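Local coordinates for protein dextranase (Pseudarthrobacter oxydans, PDB 6NZS) that catalyses the endohydrolysis of (1->6)-alpha-D-glucosidic linkages in dextran, as a member of glycoside hydrolase family 49, at residues Met353-Tyr358 with Ile371-Gly376. Sequence-based numbering, arbitrary orientation.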
loop_
_atom_site.group_PDB
_atom_site.type_symbol
_atom_site.label_atom_id
_atom_site.label_comp_id
_atom_site.label_asym_id
_atom_site.label_seq_id
_atom_site.Cartn_x
_atom_site.Cartn_y
_atom_site.Cartn_z
ATOM N N MET A 353 3.579 -3.824 -17.006
ATOM C CA MET A 353 2.721 -4.398 -15.978
ATOM C C MET A 353 1.288 -3.914 -16.124
ATOM O O MET A 353 1.035 -2.746 -16.434
ATOM C CB MET A 353 3.243 -4.015 -14.593
ATOM C CG MET A 353 4.656 -4.505 -14.353
ATOM S SD MET A 353 5.444 -3.682 -12.968
ATOM C CE MET A 353 4.191 -3.922 -11.702
ATOM N N ASN A 354 0.349 -4.823 -15.888
ATOM C CA ASN A 354 -1.077 -4.514 -15.856
ATOM C C ASN A 354 -1.566 -5.010 -14.501
ATOM O O ASN A 354 -1.822 -6.208 -14.329
ATOM C CB ASN A 354 -1.797 -5.205 -17.019
ATOM C CG ASN A 354 -3.288 -4.953 -17.024
ATOM O OD1 ASN A 354 -3.789 -4.103 -16.299
ATOM N ND2 ASN A 354 -4.011 -5.713 -17.840
ATOM N N VAL A 355 -1.688 -4.088 -13.545
ATOM C CA VAL A 355 -1.973 -4.409 -12.151
ATOM C C VAL A 355 -3.403 -3.987 -11.849
ATOM O O VAL A 355 -3.785 -2.844 -12.122
ATOM C CB VAL A 355 -0.998 -3.680 -11.211
ATOM C CG1 VAL A 355 -1.249 -4.103 -9.767
ATOM C CG2 VAL A 355 0.452 -3.962 -11.600
ATOM N N GLU A 356 -4.193 -4.887 -11.269
ATOM C CA GLU A 356 -5.536 -4.471 -10.883
ATOM C C GLU A 356 -6.064 -5.321 -9.741
ATOM O O GLU A 356 -5.771 -6.516 -9.641
ATOM C CB GLU A 356 -6.519 -4.497 -12.049
ATOM C CG GLU A 356 -6.745 -5.838 -12.627
ATOM C CD GLU A 356 -7.068 -5.744 -14.107
ATOM O OE1 GLU A 356 -7.800 -4.822 -14.518
ATOM O OE2 GLU A 356 -6.573 -6.586 -14.857
ATOM N N ASN A 357 -6.856 -4.682 -8.879
ATOM C CA ASN A 357 -7.551 -5.382 -7.803
ATOM C C ASN A 357 -6.567 -6.139 -6.923
ATOM O O ASN A 357 -6.797 -7.291 -6.542
ATOM C CB ASN A 357 -8.691 -6.240 -8.335
ATOM C CG ASN A 357 -9.765 -5.384 -8.959
ATOM O OD1 ASN A 357 -9.644 -4.956 -10.108
ATOM N ND2 ASN A 357 -10.787 -5.056 -8.176
ATOM N N TYR A 358 -5.469 -5.455 -6.606
ATOM C CA TYR A 358 -4.327 -5.967 -5.870
ATOM C C TYR A 358 -4.266 -5.213 -4.550
ATOM O O TYR A 358 -4.555 -4.008 -4.504
ATOM C CB TYR A 358 -3.073 -5.688 -6.703
ATOM C CG TYR A 358 -1.758 -5.899 -6.013
ATOM C CD1 TYR A 358 -1.148 -7.148 -6.000
ATOM C CD2 TYR A 358 -1.100 -4.839 -5.400
ATOM C CE1 TYR A 358 0.068 -7.343 -5.387
ATOM C CE2 TYR A 358 0.119 -5.028 -4.779
ATOM C CZ TYR A 358 0.696 -6.283 -4.774
ATOM O OH TYR A 358 1.911 -6.478 -4.167
ATOM N N ILE A 371 4.339 -0.583 -4.483
ATOM C CA ILE A 371 4.683 -1.107 -5.798
ATOM C C ILE A 371 5.537 -0.114 -6.571
ATOM O O ILE A 371 5.411 1.107 -6.443
ATOM C CB ILE A 371 3.410 -1.517 -6.564
ATOM C CG1 ILE A 371 3.751 -2.464 -7.731
ATOM C CG2 ILE A 371 2.655 -0.279 -7.039
ATOM C CD1 ILE A 371 2.560 -3.213 -8.278
ATOM N N GLU A 372 6.416 -0.665 -7.402
ATOM C CA GLU A 372 7.145 0.084 -8.414
ATOM C C GLU A 372 6.643 -0.395 -9.771
ATOM O O GLU A 372 6.824 -1.568 -10.128
ATOM C CB GLU A 372 8.649 -0.154 -8.269
ATOM C CG GLU A 372 9.512 0.638 -9.261
ATOM C CD GLU A 372 11.005 0.508 -8.995
ATOM O OE1 GLU A 372 11.388 0.132 -7.862
ATOM O OE2 GLU A 372 11.796 0.786 -9.931
ATOM N N LEU A 373 5.982 0.495 -10.506
ATOM C CA LEU A 373 5.483 0.182 -11.840
ATOM C C LEU A 373 6.551 0.556 -12.861
ATOM O O LEU A 373 7.011 1.701 -12.898
ATOM C CB LEU A 373 4.174 0.920 -12.117
ATOM C CG LEU A 373 3.030 0.515 -11.177
ATOM C CD1 LEU A 373 1.943 1.564 -11.214
ATOM C CD2 LEU A 373 2.471 -0.829 -11.595
ATOM N N TYR A 374 6.951 -0.417 -13.674
ATOM C CA TYR A 374 8.012 -0.205 -14.644
ATOM C C TYR A 374 7.457 0.474 -15.901
ATOM O O TYR A 374 6.247 0.645 -16.062
ATOM C CB TYR A 374 8.781 -1.514 -14.869
ATOM C CG TYR A 374 9.546 -1.861 -13.603
ATOM C CD1 TYR A 374 8.904 -2.462 -12.511
ATOM C CD2 TYR A 374 10.880 -1.515 -13.454
ATOM C CE1 TYR A 374 9.592 -2.735 -11.323
ATOM C CE2 TYR A 374 11.575 -1.790 -12.271
ATOM C CZ TYR A 374 10.921 -2.396 -11.212
ATOM O OH TYR A 374 11.613 -2.660 -10.043
ATOM N N LYS A 375 8.360 0.905 -16.782
ATOM C CA LYS A 375 7.954 1.759 -17.894
ATOM C C LYS A 375 6.803 1.140 -18.680
ATOM O O LYS A 375 6.820 -0.050 -19.007
ATOM C CB LYS A 375 9.145 1.996 -18.828
ATOM C CG LYS A 375 8.799 2.912 -19.992
ATOM C CD LYS A 375 9.998 3.175 -20.888
ATOM C CE LYS A 375 9.606 4.086 -22.037
ATOM N NZ LYS A 375 10.795 4.510 -22.828
ATOM N N GLY A 376 5.781 1.946 -18.963
ATOM C CA GLY A 376 4.687 1.469 -19.786
ATOM C C GLY A 376 3.798 0.495 -19.041
ATOM O O GLY A 376 3.529 -0.611 -19.525
#
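M353 faces L373 across the contact with their CA atoms 6.8 Å apart, and the two backbones meet through side chains rather than by pairing as neighbouring strands. The side chain of M353 carries most of the contact and ends in two different environments. Its chain bends at the thioether, where a chi3 of 52° swings CE away from the extended course set by chi2 and brings it among the aliphatic tips. There CE lies 3.5 Å from CD2 of L373, and it meets CD1 of I371 tip to tip at 3.9 Å. The sulfur instead lies against the backbone of 371-376: the backbone N of Y374 gives a weak but nearly straight hydrogen bond to SD of M353 (3.7 Å, 169° at the hydrogen). The same SD sits beside CD1 of the Y374 ring, close to the ring plane, a Met-aromatic contact made at the edge of the ring and not over its face. V355, two residues along the strand, points its CB to the same side as M353. Its CG2 packs 3.7 Å from CD2 of L373 and meets CD1 of I371 tip to tip at 4.0 Å, so that CD1 of I371 and CD2 of L373 each touch both V355 and M353. F342 extends this buried apolar cluster against M353, I371 and Y374, and M379 does so against V355, I371 and L373. The phenol OH of Y374 is bonded to the backbone N of V344, while M353 N and Y374 O both bond to OG of S377. Strand 351-361 pairs in parallel with 325-335 and with 377-380, whereas 371-372 borders a separate parallel sheet; inward-facing side chains joining different faces in this way are characteristic of the right-handed parallel beta-helix interior of family 49 enzymes.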